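Local structure of ancestral congerin Con-anc (3AJZ) at residues K76-F80 against L101-H105. The protein binds a glycan in its sugar pocket and is a reconstructed ancestor of fish galectins, probably with their preference for beta-galactosides. Numbering follows the deposited sequence. Where two conformers were deposited one is given.
Sequences KNFPF and LPDGH
Asn77 lays its side-chain amide on the imidazole of His105. Its CB touches Leu101 CD1 at 4.2 Å. CG comes next, 3.7 Å from His105 CD2. OD1 then sits over the centre of the ring, 3.4 Å from His105 NE2, while ND2 has His105 CD2 as its nearest ring atom. The amide stacks on the ring face with the two planes tilted by 29°. OD1 and NE2 are not hydrogen-bonded: OD1 lies above the ring face, whereas an N-H on NE2 would point out in the ring plane. Asn77 gets there with CG anti to its carbonyl carbon, chi1 -77°.

Asp103 braces His105 from within the same loop. Its OD1 takes the backbone N-H of His105 at 2.9 Å, which makes an Asx turn. Asp103 OD2 adds a weak bond from His105 ND1 of the imidazole. In the galectin beta sandwich, strand 68-75 carries sugar-pocket residues Trp69, Glu72 and Arg74. Residues 76-80 belong to the loop that crosses from that sheet to strand 85-92 of the five-stranded one, and here it packs on the turn between strands 96-100 and 106-110.

Pro79, at the centre of an inverse gamma turn, packs its ring against the side chains of the type I turn 101-104. Its CG lies 3.5 Å from Asp103 CG and 3.9 Å from Leu101 CB. Pro102 CD also packs on that CG. Deeper in, Phe80 CZ meets Pro102 CD at 4.1 Å. Leu101 CD2 lies at the edge of the Phe80 ring. Phe80 and Leu101 are both buried, and both rest on Ile59 of strand 58-65.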
loop_
_atom_site.group_PDB
_atom_site.type_symbol
_atom_site.label_atom_id
_atom_site.label_comp_id
_atom_site.label_asym_id
_atom_site.label_seq_id
_atom_site.Cartn_x
_atom_site.Cartn_y
_atom_site.Cartn_z
ATOM N N LYS A 76 21.258 -16.156 -8.680
ATOM C CA LYS A 76 20.676 -17.491 -8.850
ATOM C C LYS A 76 20.026 -18.004 -7.568
ATOM O O LYS A 76 19.560 -19.146 -7.528
ATOM C CB LYS A 76 21.746 -18.494 -9.305
ATOM C CG LYS A 76 22.401 -18.153 -10.625
ATOM C CD LYS A 76 21.838 -18.981 -11.751
ATOM C CE LYS A 76 20.588 -18.378 -12.321
ATOM N NZ LYS A 76 19.999 -19.264 -13.381
ATOM N N ASN A 77 20.027 -17.183 -6.520
ATOM C CA ASN A 77 19.267 -17.507 -5.310
ATOM C C ASN A 77 17.815 -17.210 -5.588
ATOM O O ASN A 77 17.447 -16.061 -5.784
ATOM C CB ASN A 77 19.733 -16.683 -4.109
ATOM C CG ASN A 77 21.023 -17.190 -3.537
ATOM O OD1 ASN A 77 21.105 -18.331 -3.082
ATOM N ND2 ASN A 77 22.050 -16.360 -3.578
ATOM N N PHE A 78 16.981 -18.238 -5.591
ATOM C CA PHE A 78 15.602 -18.069 -6.103
ATOM C C PHE A 78 14.578 -18.763 -5.226
ATOM O O PHE A 78 13.986 -19.756 -5.631
ATOM C CB PHE A 78 15.506 -18.571 -7.541
ATOM C CG PHE A 78 14.311 -18.017 -8.268
ATOM C CD1 PHE A 78 13.151 -18.788 -8.470
ATOM C CD2 PHE A 78 14.308 -16.686 -8.668
ATOM C CE1 PHE A 78 12.029 -18.240 -9.131
ATOM C CE2 PHE A 78 13.183 -16.137 -9.320
ATOM C CZ PHE A 78 12.055 -16.906 -9.534
ATOM N N PRO A 79 14.392 -18.251 -3.993
ATOM C CA PRO A 79 13.477 -18.909 -3.050
ATOM C C PRO A 79 12.017 -18.518 -3.228
ATOM O O PRO A 79 11.391 -17.932 -2.319
ATOM C CB PRO A 79 13.990 -18.416 -1.697
ATOM C CG PRO A 79 14.467 -16.992 -1.992
ATOM C CD PRO A 79 15.111 -17.122 -3.364
ATOM N N PHE A 80 11.482 -18.846 -4.405
ATOM C CA PHE A 80 10.093 -18.527 -4.743
ATOM C C PHE A 80 9.460 -19.702 -5.458
ATOM O O PHE A 80 10.151 -20.465 -6.134
ATOM C CB PHE A 80 10.047 -17.280 -5.675
ATOM C CG PHE A 80 10.732 -16.099 -5.092
ATOM C CD1 PHE A 80 10.047 -15.279 -4.201
ATOM C CD2 PHE A 80 12.082 -15.822 -5.362
ATOM C CE1 PHE A 80 10.673 -14.195 -3.581
ATOM C CE2 PHE A 80 12.709 -14.728 -4.732
ATOM C CZ PHE A 80 11.996 -13.928 -3.855
ATOM N N LEU A 101 15.814 -11.718 1.130
ATOM C CA LEU A 101 14.984 -12.758 0.538
ATOM C C LEU A 101 14.474 -13.661 1.677
ATOM O O LEU A 101 15.057 -13.697 2.750
ATOM C CB LEU A 101 15.769 -13.573 -0.511
ATOM C CG LEU A 101 16.446 -12.786 -1.651
ATOM C CD1 LEU A 101 17.177 -13.765 -2.577
ATOM C CD2 LEU A 101 15.418 -11.989 -2.467
ATOM N N PRO A 102 13.355 -14.335 1.448
ATOM C CA PRO A 102 12.720 -15.051 2.559
ATOM C C PRO A 102 13.443 -16.316 2.969
ATOM O O PRO A 102 13.120 -16.867 4.027
ATOM C CB PRO A 102 11.322 -15.351 2.029
ATOM C CG PRO A 102 11.520 -15.471 0.518
ATOM C CD PRO A 102 12.564 -14.390 0.214
ATOM N N ASP A 103 14.455 -16.733 2.198
ATOM C CA ASP A 103 15.339 -17.814 2.666
ATOM C C ASP A 103 16.476 -17.293 3.528
ATOM O O ASP A 103 17.355 -18.045 3.922
ATOM C CB ASP A 103 15.906 -18.644 1.496
ATOM C CG ASP A 103 16.764 -17.841 0.554
ATOM O OD1 ASP A 103 16.858 -16.617 0.724
ATOM O OD2 ASP A 103 17.354 -18.466 -0.367
ATOM N N GLY A 104 16.489 -15.989 3.756
ATOM C CA GLY A 104 17.531 -15.374 4.560
ATOM C C GLY A 104 18.714 -14.867 3.738
ATOM O O GLY A 104 19.611 -14.226 4.285
ATOM N N HIS A 105 18.743 -15.159 2.438
ATOM C CA HIS A 105 19.832 -14.687 1.581
ATOM C C HIS A 105 19.630 -13.195 1.328
ATOM O O HIS A 105 18.495 -12.730 1.228
ATOM C CB HIS A 105 19.854 -15.460 0.248
ATOM C CG HIS A 105 20.649 -16.736 0.276
ATOM N ND1 HIS A 105 20.079 -17.974 0.487
ATOM C CD2 HIS A 105 21.967 -16.966 0.057
ATOM C CE1 HIS A 105 21.012 -18.908 0.421
ATOM N NE2 HIS A 105 22.168 -18.324 0.159
#